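Local atomic coordinates of diaminobutyrate-pyruvate transaminase and L-2,4-diaminobutyrate decarboxylase (Vibrio parahaemolyticus, PDB entry 2QMA), a protein that probably acts as a pyridoxal-phosphate-dependent transaminase and 2,4-diaminobutyrate decarboxylase, the C-terminal decarboxylase-like part of which makes up this chain. Residues Ser39-Ala44 against Ser82-Val87; Leu112-Ala117 against Phe381-Asn386; Asp154-Ala159 against Leu337-Ser342; Pro197-Lys202 against Gly256-Ala261; Asp437-Asn442 against Gly464-Lys469. All blocks are in the same frame, centred on the assembly; numbering follows the deposited sequence.

Interaction 1 of 5, residues Ser39-Ala44 against Ser82-Val87; sequences SHTTSA and SVIDDV
His40 NE2 donates to Asp85 OD1 over 2.8 Å, and this is the one hydrogen bond that joins helix segments 39-44 and 82-87. The N-H...O angle is 155°, and the oxygen lies close to the plane of the imidazole. The ring therefore offers its N-H edge-on, but it meets the acceptor from above the carboxylate plane, the two flat groups being turned 38° against each other. CG of His40 stands anti to the backbone N, on a CB that points toward the other helix. The nearby carboxylate would tend to raise the proton affinity of the imidazole.

Beside the polar pair, Ile84 packs between the helices and has more surface buried here than any other residue. Its CG2 comes to the edge of the imidazole, 3.7 Å from His40 CD2, and also approaches Ala44 CB at 4.2 Å. Its other branch runs across the Thr41 side chain, with CD1 only 3.2 Å from Thr41 OG1. That hydroxyl is engaged within its own helix, where it is hydrogen-bonded to Val37 O, so the methyl group packs against an oxygen whose polar need is already met.

The segment axes approach to 10.0 Å and run nearly parallel, 19° apart. Outside the pair, His40 also touches Lys81 and Ala44 touches Ala88, both on helix 80-92. The second subunit packs against this N-terminal helix pair, its Met121 on Thr41 and its Met382 on Ile84.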
# COMPACT_ATOMS: atom_id res chain seq x y z
N SER A 39 11.12 16.51 -16.21
CA SER A 39 11.70 17.84 -16.03
C SER A 39 10.59 18.93 -15.94
O SER A 39 10.67 19.81 -15.10
CB SER A 39 12.74 18.15 -17.12
OG SER A 39 13.96 17.46 -16.85
N HIS A 40 9.58 18.84 -16.82
CA HIS A 40 8.38 19.69 -16.75
C HIS A 40 7.72 19.62 -15.37
O HIS A 40 7.40 20.64 -14.77
CB HIS A 40 7.35 19.30 -17.83
CG HIS A 40 6.24 20.30 -17.98
ND1 HIS A 40 6.34 21.39 -18.82
CD2 HIS A 40 5.04 20.41 -17.36
CE1 HIS A 40 5.24 22.12 -18.73
NE2 HIS A 40 4.44 21.54 -17.85
N THR A 41 7.53 18.39 -14.88
CA THR A 41 6.82 18.16 -13.63
C THR A 41 7.65 18.71 -12.47
O THR A 41 7.11 19.33 -11.56
CB THR A 41 6.55 16.64 -13.41
OG1 THR A 41 5.92 16.10 -14.57
CG2 THR A 41 5.63 16.41 -12.22
N THR A 42 8.97 18.51 -12.52
CA THR A 42 9.87 19.01 -11.47
C THR A 42 9.79 20.55 -11.44
O THR A 42 9.69 21.17 -10.36
CB THR A 42 11.33 18.50 -11.69
OG1 THR A 42 11.39 17.08 -11.42
CG2 THR A 42 12.36 19.20 -10.76
N SER A 43 9.80 21.15 -12.63
CA SER A 43 9.65 22.59 -12.77
C SER A 43 8.30 23.08 -12.20
O SER A 43 8.27 24.08 -11.48
CB SER A 43 9.81 23.01 -14.23
OG SER A 43 9.48 24.37 -14.35
N ALA A 44 7.21 22.38 -12.51
CA ALA A 44 5.88 22.79 -12.04
C ALA A 44 5.81 22.75 -10.51
O ALA A 44 5.21 23.63 -9.90
CB ALA A 44 4.80 21.93 -12.65
N SER A 82 0.22 19.82 -20.33
CA SER A 82 -0.87 20.73 -19.92
C SER A 82 -1.66 20.15 -18.73
O SER A 82 -2.09 20.89 -17.85
CB SER A 82 -1.76 21.20 -21.09
OG SER A 82 -2.60 20.19 -21.61
N VAL A 83 -1.84 18.83 -18.72
CA VAL A 83 -2.52 18.15 -17.62
C VAL A 83 -1.71 18.32 -16.33
O VAL A 83 -2.29 18.56 -15.25
CB VAL A 83 -2.72 16.66 -17.91
CG1 VAL A 83 -3.35 15.97 -16.69
CG2 VAL A 83 -3.61 16.43 -19.19
N ILE A 84 -0.39 18.20 -16.46
CA ILE A 84 0.53 18.46 -15.36
C ILE A 84 0.35 19.90 -14.87
O ILE A 84 0.34 20.14 -13.67
CB ILE A 84 2.01 18.22 -15.76
CG1 ILE A 84 2.29 16.71 -15.85
CG2 ILE A 84 2.97 18.84 -14.76
CD1 ILE A 84 3.52 16.37 -16.69
N ASP A 85 0.21 20.86 -15.79
CA ASP A 85 0.05 22.28 -15.44
C ASP A 85 -1.23 22.46 -14.65
O ASP A 85 -1.26 23.15 -13.64
CB ASP A 85 -0.07 23.15 -16.70
CG ASP A 85 1.24 23.39 -17.40
OD1 ASP A 85 2.33 23.13 -16.84
OD2 ASP A 85 1.15 23.87 -18.56
N ASP A 86 -2.30 21.84 -15.16
CA ASP A 86 -3.63 21.88 -14.57
C ASP A 86 -3.66 21.29 -13.16
O ASP A 86 -4.31 21.84 -12.30
CB ASP A 86 -4.62 21.10 -15.44
CG ASP A 86 -4.96 21.84 -16.73
OD1 ASP A 86 -4.49 22.97 -16.89
OD2 ASP A 86 -5.67 21.28 -17.59
N VAL A 87 -2.99 20.17 -12.96
CA VAL A 87 -2.94 19.56 -11.61
C VAL A 87 -2.09 20.38 -10.67
O VAL A 87 -2.44 20.55 -9.52
CB VAL A 87 -2.51 18.08 -11.59
CG1 VAL A 87 -3.56 17.21 -12.25
CG2 VAL A 87 -1.20 17.89 -12.27

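Interaction 2 of 5, residues Leu112-Ala117 against Phe381-Asn386; sequences LMPAVA and FMTMQN
Pro114 sets its ring against Thr383 and Asn386, with the largest surface buried in this contact. Its CG lies 3.4 Å from Thr383 OG1, and its CB is equally near that hydroxyl. From the same helix as Thr383, Asn386 OD1 touches the ring carbons, 3.4 Å from Pro114 CG and 3.5 Å from Pro114 CD. CG of Asn386 is anti to the backbone N (chi1 172°), and the side chain crosses the proline at about a right angle.

Thr383 comes second: while its hydroxyl faces the proline, its methyl branch turns to Leu112, with CG2 3.8 Å from Leu112 CD1. The third, Met382, a selenomethionine, approaches more loosely: its CB is 4.2 Å from Pro114 O and its CE is 4.4 Å from Ala117 CB. Helix 113-125 thus packs on helix 377-386 within the decarboxylase-type domain, next to the subunit interface; the segment axes cross at 139° and approach to 8.3 Å, with the two backbones nearest at Pro114 and Thr383.

Thr383 OG1 is hydrogen-bonded to Gln329 OE1, and the other end of the Asn386 amide, ND2, donates to Ala78 O of the second subunit. Leu112, at the N-cap position of its helix, has its side chain about 12 Å from that of Lys325, the predicted cofactor lysine, which carries no cofactor here.

No hydrogen bond links the two segments; cohesion rests on ring carbons and methyl groups fitted round two polar oxygens, in a buried joint whose polar groups tie it to the neighbouring loop and the dimer partner.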
# COMPACT_ATOMS: atom_id res chain seq x y z
N LEU A 112 11.77 13.43 3.31
CA LEU A 112 13.18 13.53 3.14
C LEU A 112 13.51 13.48 1.66
O LEU A 112 12.96 12.68 0.90
CB LEU A 112 13.89 12.39 3.86
CG LEU A 112 14.66 12.67 5.18
CD1 LEU A 112 15.61 11.51 5.45
CD2 LEU A 112 15.39 14.03 5.26
N MSE A 113 14.45 14.29 1.26
CA MSE A 113 14.86 14.35 -0.14
C MSE A 113 15.23 12.99 -0.73
O MSE A 113 14.84 12.69 -1.87
CB MSE A 113 16.02 15.33 -0.31
CG MSE A 113 16.21 15.77 -1.76
SE MSE A 113 14.77 16.94 -2.26
CE MSE A 113 15.37 18.54 -1.26
N PRO A 114 16.02 12.17 -0.01
CA PRO A 114 16.33 10.83 -0.50
C PRO A 114 15.13 9.92 -0.74
O PRO A 114 15.17 9.12 -1.68
CB PRO A 114 17.25 10.24 0.59
CG PRO A 114 17.12 11.12 1.75
CD PRO A 114 16.78 12.47 1.23
N ALA A 115 14.10 10.05 0.09
CA ALA A 115 12.82 9.35 -0.19
C ALA A 115 12.13 9.88 -1.46
O ALA A 115 11.66 9.10 -2.26
CB ALA A 115 11.92 9.41 0.99
N VAL A 116 12.11 11.20 -1.65
CA VAL A 116 11.51 11.77 -2.87
C VAL A 116 12.28 11.33 -4.15
O VAL A 116 11.66 10.94 -5.14
CB VAL A 116 11.33 13.30 -2.74
CG1 VAL A 116 10.72 13.93 -4.04
CG2 VAL A 116 10.47 13.62 -1.56
N ALA A 117 13.61 11.36 -4.13
CA ALA A 117 14.41 10.90 -5.28
C ALA A 117 14.10 9.42 -5.49
O ALA A 117 13.89 9.01 -6.63
CB ALA A 117 15.91 11.08 -5.02
N PHE A 381 16.72 2.41 1.84
CA PHE A 381 18.04 1.99 1.34
C PHE A 381 18.83 3.24 0.93
O PHE A 381 19.99 3.40 1.32
CB PHE A 381 17.87 0.98 0.20
CG PHE A 381 19.16 0.47 -0.42
CD1 PHE A 381 19.92 -0.49 0.22
CD2 PHE A 381 19.54 0.89 -1.69
CE1 PHE A 381 21.06 -1.01 -0.38
CE2 PHE A 381 20.69 0.37 -2.29
CZ PHE A 381 21.44 -0.58 -1.63
N MSE A 382 18.18 4.14 0.19
CA MSE A 382 18.83 5.40 -0.24
C MSE A 382 19.04 6.38 0.91
O MSE A 382 20.12 6.97 1.05
CB MSE A 382 18.07 6.06 -1.40
CG MSE A 382 18.00 5.12 -2.60
SE MSE A 382 17.38 5.90 -4.25
CE MSE A 382 18.46 7.52 -4.25
N THR A 383 18.02 6.53 1.75
CA THR A 383 18.08 7.43 2.90
C THR A 383 19.26 7.11 3.85
O THR A 383 19.99 8.04 4.30
CB THR A 383 16.74 7.42 3.67
OG1 THR A 383 15.78 8.24 2.97
CG2 THR A 383 16.93 7.93 5.09
N MSE A 384 19.48 5.82 4.13
CA MSE A 384 20.58 5.42 5.05
C MSE A 384 22.00 5.57 4.46
O MSE A 384 22.99 5.67 5.21
CB MSE A 384 20.36 4.02 5.62
CG MSE A 384 19.08 3.92 6.48
SE MSE A 384 18.86 5.33 7.81
CE MSE A 384 17.84 6.57 6.83
N GLN A 385 22.08 5.54 3.14
CA GLN A 385 23.35 5.82 2.45
C GLN A 385 23.71 7.30 2.43
O GLN A 385 24.91 7.65 2.41
CB GLN A 385 23.33 5.30 1.03
CG GLN A 385 23.37 3.79 0.91
CD GLN A 385 23.28 3.42 -0.56
OE1 GLN A 385 24.23 3.63 -1.31
NE2 GLN A 385 22.11 2.95 -0.98
N ASN A 386 22.68 8.14 2.42
CA ASN A 386 22.75 9.58 2.18
C ASN A 386 22.76 10.38 3.50
O ASN A 386 23.81 10.88 3.94
CB ASN A 386 21.58 9.98 1.26
CG ASN A 386 21.42 11.49 1.08
OD1 ASN A 386 20.29 12.01 1.08
ND2 ASN A 386 22.56 12.20 0.91

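Interaction 3 of 5, residues Asp154-Ala159 against Leu337-Ser342; sequences DLSEKA and LVNDKS
Asn339 reaches Ser156 with a strained side chain: its chi1 of -119° leaves CG nearly eclipsed with the CA hydrogen. The amide is gripped at both ends. OD1 accepts from Ser156 N at 2.9 Å, with the donor nearly along the C=O axis, while ND2 is bonded to the backbone oxygens of Ala316 and Glu314. This side chain thus ties the loop to the segment leading into strand 318-322. Leu155 crosses the amide obliquely, its CB 3.3 Å from Asn339 OD1 and its CD2 near ND2, and extends CD1 to Leu337 CB at 3.9 Å.

A backbone-to-backbone hydrogen bond runs from Lys341 N to Lys158 O at 2.8 Å. The Lys158 and Asp340 side chains lie side by side, too far apart for a salt bridge, and a water joins Lys158 NZ to Asp340 OD2. Another water connects Lys341 NZ with Glu157 O and Ala159 O. Asp340 OD1 accepts from Ser342 N, forming an Asx turn.

The type I turn from Ser156 to Ala159 leads into edge strand 160-164, beside strand 334-338, the strand that runs antiparallel to its neighbours in the seven-stranded sheet of the fold-type I pyridoxal-phosphate enzymes.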
# COMPACT_ATOMS: atom_id res chain seq x y z
N ASP A 154 18.23 -4.96 17.61
CA ASP A 154 18.95 -5.97 18.45
C ASP A 154 18.18 -7.31 18.56
O ASP A 154 18.20 -7.96 19.60
CB ASP A 154 19.25 -5.38 19.84
CG ASP A 154 20.21 -4.23 19.78
OD1 ASP A 154 21.27 -4.39 19.14
OD2 ASP A 154 19.92 -3.14 20.34
N LEU A 155 17.51 -7.71 17.47
CA LEU A 155 16.72 -8.93 17.47
C LEU A 155 17.61 -10.16 17.33
O LEU A 155 18.79 -10.04 16.97
CB LEU A 155 15.68 -8.88 16.33
CG LEU A 155 14.73 -7.66 16.27
CD1 LEU A 155 13.81 -7.74 15.06
CD2 LEU A 155 13.90 -7.50 17.54
N SER A 156 17.06 -11.34 17.64
CA SER A 156 17.79 -12.64 17.62
C SER A 156 18.30 -13.07 16.24
O SER A 156 17.95 -12.47 15.20
CB SER A 156 16.94 -13.81 18.21
OG SER A 156 15.87 -14.30 17.34
N GLU A 157 19.11 -14.14 16.25
CA GLU A 157 19.63 -14.71 15.01
C GLU A 157 18.51 -15.14 14.05
O GLU A 157 18.67 -15.12 12.84
CB GLU A 157 20.57 -15.88 15.30
CG GLU A 157 21.87 -15.41 15.96
CD GLU A 157 22.99 -16.43 15.87
OE1 GLU A 157 22.74 -17.55 15.36
OE2 GLU A 157 24.12 -16.09 16.28
N LYS A 158 17.35 -15.46 14.61
CA LYS A 158 16.22 -15.95 13.81
C LYS A 158 15.29 -14.88 13.23
O LYS A 158 14.28 -15.22 12.58
CB LYS A 158 15.43 -16.97 14.62
CG LYS A 158 16.32 -18.04 15.20
CD LYS A 158 15.55 -19.32 15.37
CE LYS A 158 15.46 -19.72 16.84
NZ LYS A 158 15.02 -21.14 16.93
N ALA A 159 15.63 -13.60 13.43
CA ALA A 159 14.69 -12.54 13.13
C ALA A 159 14.56 -12.33 11.61
O ALA A 159 15.46 -12.72 10.83
CB ALA A 159 15.08 -11.30 13.82
N LEU A 337 8.63 -6.43 11.80
CA LEU A 337 9.76 -7.30 12.14
C LEU A 337 9.28 -8.37 13.10
O LEU A 337 8.37 -8.14 13.94
CB LEU A 337 10.90 -6.51 12.79
CG LEU A 337 11.32 -5.23 12.05
CD1 LEU A 337 12.41 -4.54 12.87
CD2 LEU A 337 11.83 -5.55 10.61
N VAL A 338 9.87 -9.55 12.97
CA VAL A 338 9.62 -10.62 13.90
C VAL A 338 10.92 -11.20 14.45
O VAL A 338 11.94 -11.27 13.74
CB VAL A 338 8.69 -11.80 13.32
CG1 VAL A 338 7.27 -11.25 12.90
CG2 VAL A 338 9.40 -12.61 12.24
N ASN A 339 10.89 -11.57 15.73
CA ASN A 339 12.06 -12.14 16.35
C ASN A 339 12.35 -13.56 15.88
O ASN A 339 13.51 -14.00 15.88
CB ASN A 339 11.96 -12.08 17.89
CG ASN A 339 13.07 -11.24 18.52
OD1 ASN A 339 14.24 -11.33 18.10
ND2 ASN A 339 12.73 -10.44 19.55
N ASP A 340 11.31 -14.27 15.44
CA ASP A 340 11.52 -15.68 14.97
C ASP A 340 10.80 -15.86 13.65
O ASP A 340 9.57 -15.97 13.61
CB ASP A 340 10.97 -16.65 16.02
CG ASP A 340 11.30 -18.09 15.71
OD1 ASP A 340 11.59 -18.42 14.52
OD2 ASP A 340 11.26 -18.92 16.64
N LYS A 341 11.54 -15.82 12.56
CA LYS A 341 10.95 -15.96 11.22
C LYS A 341 10.10 -17.22 11.00
O LYS A 341 9.27 -17.26 10.07
CB LYS A 341 12.03 -15.84 10.15
CG LYS A 341 12.98 -17.03 10.12
CD LYS A 341 14.08 -16.66 9.17
CE LYS A 341 15.28 -17.52 9.36
NZ LYS A 341 16.40 -16.94 8.54
N SER A 342 10.26 -18.22 11.87
CA SER A 342 9.42 -19.41 11.77
C SER A 342 7.93 -19.04 11.94
O SER A 342 7.05 -19.73 11.41
CB SER A 342 9.89 -20.53 12.72
OG SER A 342 9.33 -20.32 13.99
O HOH W 1 17.34 -14.71 10.65
O HOH W 2 12.22 -21.22 16.28

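Interaction 4 of 5, residues Pro197-Lys202 against Gly256-Ala261; sequences PDYADK and GLIPFA
Tyr199 and Lys202 lean on Ile258 and Gly256 in the fold-type I large domain, where strands 203-208 and 258-265, parallel neighbours in the seven-stranded sheet, begin. Segment 197-202 starts with Pro197, whose CB lies over one face of the Tyr199 ring, offset toward the rim, and so flanks the aromatic group from within its own loop.

Tyr199 comes next. Its CG stands between the backbone N and the carbonyl carbon (chi1 55°), and the side chain crosses Ile258 at about a right angle, CD1 to CD1 at 4.0 Å. The hydroxyl is hydrogen-bonded to Ser187 OG, so the ring spans from the loop to helix 167-187, where it also touches Ala183 and Leu186.

A short 3-10 turn follows and ends at Lys202, the residue with the largest surface buried by this contact. Its backbone O accepts from Ile258 N over 2.9 Å with an N-H...O angle of 165°. The bond joins the two segments just where strand 258-265 begins. The alkyl chain of Lys202 passes beside the carbonyl of Gly256, the glycine that ends helix 245-254 in a Schellman motif. CG, CD and CE all lie near that oxygen, CE nearest at 3.3 Å from Gly256 O; beyond it chi4 turns NZ away.

The contact is at the surface, with Leu257 placed beside the Lys202 carbonyl. Next to the hydrogen bond, Lys202 CB lies 4.0 Å from Ile258 CG1.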
# COMPACT_ATOMS: atom_id res chain seq x y z
N PRO A 197 -10.51 -21.52 16.04
CA PRO A 197 -10.86 -22.63 16.95
C PRO A 197 -12.15 -22.34 17.76
O PRO A 197 -12.55 -21.17 17.88
CB PRO A 197 -9.60 -22.74 17.83
CG PRO A 197 -9.07 -21.32 17.91
CD PRO A 197 -9.28 -20.84 16.48
N ASP A 198 -12.79 -23.37 18.33
CA ASP A 198 -14.03 -23.14 19.13
C ASP A 198 -13.82 -22.29 20.39
O ASP A 198 -14.75 -21.64 20.86
CB ASP A 198 -14.84 -24.43 19.51
CG ASP A 198 -16.24 -24.08 20.18
OD1 ASP A 198 -17.10 -23.46 19.52
OD2 ASP A 198 -16.49 -24.36 21.39
N TYR A 199 -12.60 -22.25 20.91
CA TYR A 199 -12.30 -21.40 22.04
C TYR A 199 -11.95 -19.95 21.67
O TYR A 199 -11.57 -19.17 22.54
CB TYR A 199 -11.19 -22.03 22.89
CG TYR A 199 -9.90 -22.36 22.14
CD1 TYR A 199 -8.93 -21.38 21.92
CD2 TYR A 199 -9.65 -23.66 21.66
CE1 TYR A 199 -7.75 -21.66 21.24
CE2 TYR A 199 -8.45 -23.94 21.00
CZ TYR A 199 -7.52 -22.91 20.79
OH TYR A 199 -6.33 -23.13 20.12
N ALA A 200 -12.09 -19.58 20.40
CA ALA A 200 -11.73 -18.20 19.97
C ALA A 200 -12.43 -17.09 20.77
O ALA A 200 -11.90 -15.98 20.90
CB ALA A 200 -12.01 -18.00 18.47
N ASP A 201 -13.65 -17.37 21.22
CA ASP A 201 -14.47 -16.37 21.92
C ASP A 201 -13.81 -15.95 23.25
O ASP A 201 -14.15 -14.93 23.84
CB ASP A 201 -15.86 -16.92 22.17
CG ASP A 201 -15.90 -18.00 23.29
OD1 ASP A 201 -15.29 -19.10 23.16
OD2 ASP A 201 -16.56 -17.74 24.31
N LYS A 202 -12.88 -16.78 23.71
CA LYS A 202 -12.16 -16.51 24.94
C LYS A 202 -10.89 -15.70 24.74
O LYS A 202 -10.35 -15.19 25.70
CB LYS A 202 -11.83 -17.83 25.66
CG LYS A 202 -13.02 -18.48 26.31
CD LYS A 202 -12.76 -19.99 26.39
CE LYS A 202 -13.46 -20.61 27.56
NZ LYS A 202 -14.77 -21.11 27.13
N GLY A 256 -11.71 -18.00 32.84
CA GLY A 256 -11.75 -18.84 31.65
C GLY A 256 -11.33 -18.13 30.35
O GLY A 256 -11.31 -18.75 29.28
N LEU A 257 -10.97 -16.84 30.44
CA LEU A 257 -10.41 -16.11 29.27
C LEU A 257 -8.94 -16.51 28.99
O LEU A 257 -8.22 -17.04 29.87
CB LEU A 257 -10.60 -14.58 29.41
CG LEU A 257 -12.05 -14.14 29.73
CD1 LEU A 257 -12.09 -12.63 29.99
CD2 LEU A 257 -12.98 -14.52 28.59
N ILE A 258 -8.51 -16.24 27.75
CA ILE A 258 -7.20 -16.66 27.25
C ILE A 258 -6.47 -15.38 26.71
O ILE A 258 -6.53 -15.09 25.54
CB ILE A 258 -7.33 -17.80 26.19
CG1 ILE A 258 -8.12 -19.02 26.75
CG2 ILE A 258 -5.95 -18.20 25.61
CD1 ILE A 258 -8.42 -20.11 25.71
N PRO A 259 -5.84 -14.60 27.60
CA PRO A 259 -5.03 -13.47 27.12
C PRO A 259 -3.85 -14.07 26.32
O PRO A 259 -3.09 -14.85 26.87
CB PRO A 259 -4.54 -12.79 28.42
CG PRO A 259 -5.46 -13.33 29.51
CD PRO A 259 -5.77 -14.74 29.07
N PHE A 260 -3.75 -13.78 25.03
CA PHE A 260 -2.72 -14.41 24.19
C PHE A 260 -1.76 -13.41 23.58
O PHE A 260 -0.71 -13.80 23.03
CB PHE A 260 -3.39 -15.22 23.05
CG PHE A 260 -3.99 -14.37 21.94
CD1 PHE A 260 -3.26 -14.10 20.78
CD2 PHE A 260 -5.26 -13.84 22.06
CE1 PHE A 260 -3.82 -13.32 19.72
CE2 PHE A 260 -5.82 -13.06 21.06
CZ PHE A 260 -5.10 -12.80 19.87
N ALA A 261 -2.13 -12.13 23.60
CA ALA A 261 -1.25 -11.12 23.04
C ALA A 261 -1.35 -9.83 23.83
O ALA A 261 -2.42 -9.48 24.34
CB ALA A 261 -1.61 -10.80 21.56

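Interaction 5 of 5, residues Asp437-Asn442 against Gly464-Lys469; sequences DLDELN and GKTALK
Asn442 faces Thr466 and Leu468 where helix 438-452 packs on the four-stranded antiparallel sheet, a helix-on-sheet arrangement like that of the small C-terminal domain of fold-type I enzymes. The helix and strand segments run 31° apart. CB of Asn442 meets the methyl CG2 of Thr466 at 4.0 Å. Beyond it CG is anti to the carbonyl carbon (chi1 -71°), and the amide crosses Leu468 at about a right angle. OD1 lies 3.4 Å from Leu468 CD1, but its polar partner is Ala431 N, on strand 426-431. ND2 turns back to its own helix and donates to Leu438 O at 2.9 Å; that oxygen also takes Asn442 N, from the opposite face of its plane. The buried amide is thus held by both ends while OD1 also touches Leu468.

One turn earlier, Asp439 OD1 accepts from Thr466 N at 3.0 Å, a nearly straight bond whose donor lies above the carboxylate plane. This charged residue near the helix start, where Asp437 caps Glu440 N, reaches the strand at Thr466. A water donates both to Asp439 OD1, at 3.0 Å, and to Thr466 O, at 2.9 Å.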
# COMPACT_ATOMS: atom_id res chain seq x y z
N ASP A 437 -15.89 30.10 27.28
CA ASP A 437 -15.92 28.64 27.26
C ASP A 437 -14.67 28.19 26.48
O ASP A 437 -14.50 28.54 25.31
CB ASP A 437 -17.21 28.13 26.62
CG ASP A 437 -17.38 26.61 26.70
OD1 ASP A 437 -16.39 25.85 26.57
OD2 ASP A 437 -18.52 26.15 26.89
N LEU A 438 -13.77 27.49 27.16
CA LEU A 438 -12.51 27.06 26.55
C LEU A 438 -12.68 25.91 25.58
O LEU A 438 -12.04 25.88 24.54
CB LEU A 438 -11.45 26.73 27.61
CG LEU A 438 -11.24 27.83 28.67
CD1 LEU A 438 -10.27 27.33 29.72
CD2 LEU A 438 -10.80 29.17 28.06
N ASP A 439 -13.54 24.95 25.92
CA ASP A 439 -13.81 23.84 25.01
C ASP A 439 -14.32 24.40 23.68
O ASP A 439 -13.90 23.96 22.60
CB ASP A 439 -14.81 22.83 25.61
CG ASP A 439 -14.17 21.91 26.66
OD1 ASP A 439 -12.92 21.85 26.74
OD2 ASP A 439 -14.90 21.23 27.42
N GLU A 440 -15.18 25.40 23.78
CA GLU A 440 -15.78 26.03 22.61
C GLU A 440 -14.75 26.83 21.84
O GLU A 440 -14.68 26.74 20.62
CB GLU A 440 -16.96 26.91 23.03
CG GLU A 440 -17.69 27.56 21.86
CD GLU A 440 -18.40 28.85 22.24
OE1 GLU A 440 -18.83 28.99 23.41
OE2 GLU A 440 -18.50 29.74 21.36
N LEU A 441 -13.95 27.60 22.59
CA LEU A 441 -12.94 28.50 22.02
C LEU A 441 -11.88 27.71 21.27
O LEU A 441 -11.58 27.99 20.12
CB LEU A 441 -12.31 29.37 23.11
CG LEU A 441 -11.01 30.10 22.79
CD1 LEU A 441 -11.25 31.16 21.71
CD2 LEU A 441 -10.35 30.71 24.02
N ASN A 442 -11.34 26.68 21.92
CA ASN A 442 -10.28 25.88 21.30
C ASN A 442 -10.74 25.03 20.12
O ASN A 442 -10.00 24.86 19.13
CB ASN A 442 -9.52 25.07 22.35
CG ASN A 442 -8.65 25.95 23.21
OD1 ASN A 442 -7.51 26.27 22.84
ND2 ASN A 442 -9.18 26.35 24.38
N GLY A 464 -10.76 15.24 29.88
CA GLY A 464 -12.09 15.70 29.51
C GLY A 464 -12.13 17.12 28.97
O GLY A 464 -13.21 17.71 28.91
N LYS A 465 -10.97 17.67 28.59
CA LYS A 465 -10.88 19.04 28.07
C LYS A 465 -10.38 19.04 26.63
O LYS A 465 -9.53 18.23 26.29
CB LYS A 465 -9.96 19.87 28.97
CG LYS A 465 -10.50 19.98 30.39
CD LYS A 465 -9.79 21.02 31.23
CE LYS A 465 -8.56 20.45 31.90
NZ LYS A 465 -8.88 19.36 32.87
N THR A 466 -10.93 19.89 25.77
CA THR A 466 -10.42 20.00 24.40
C THR A 466 -9.00 20.59 24.49
O THR A 466 -8.78 21.63 25.13
CB THR A 466 -11.33 20.86 23.47
OG1 THR A 466 -12.51 20.12 23.14
CG2 THR A 466 -10.63 21.19 22.18
N ALA A 467 -8.05 19.87 23.90
CA ALA A 467 -6.67 20.31 23.84
C ALA A 467 -6.32 20.50 22.38
O ALA A 467 -6.78 19.75 21.52
CB ALA A 467 -5.75 19.27 24.45
N LEU A 468 -5.53 21.54 22.11
CA LEU A 468 -4.78 21.65 20.86
C LEU A 468 -3.51 20.83 20.95
O LEU A 468 -2.99 20.62 22.02
CB LEU A 468 -4.41 23.10 20.60
CG LEU A 468 -5.63 24.04 20.54
CD1 LEU A 468 -5.11 25.45 20.59
CD2 LEU A 468 -6.44 23.79 19.27
N LYS A 469 -3.02 20.40 19.79
CA LYS A 469 -1.82 19.59 19.68
C LYS A 469 -0.87 20.03 18.57
O LYS A 469 -1.28 20.29 17.43
CB LYS A 469 -2.19 18.10 19.47
CG LYS A 469 -0.98 17.20 19.19
CD LYS A 469 -1.37 15.69 19.22
CE LYS A 469 -2.23 15.29 18.02
NZ LYS A 469 -2.43 13.78 18.03
O HOH W 3 -10.47 23.59 26.38

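In the fold
Interaction 2 is wholly buried and has no hydrogen bond across it, whereas interaction 4 lies at the surface and interactions 1, 3 and 5 are partly buried; each of these four has at least one. Interactions 1 and 2 both touch the second subunit: Ile84 of one chain meets Met382 of the other, so the two helix pairs join across the dimer although their centres within a chain are 23 Å apart. Interactions 3 and 4 reach the same seven-stranded sheet at places 26 Å apart between centres, the former with a side-chain amide, waters and a backbone bond, the latter with a single backbone bond. Interaction 5 belongs to the separate antiparallel sheet.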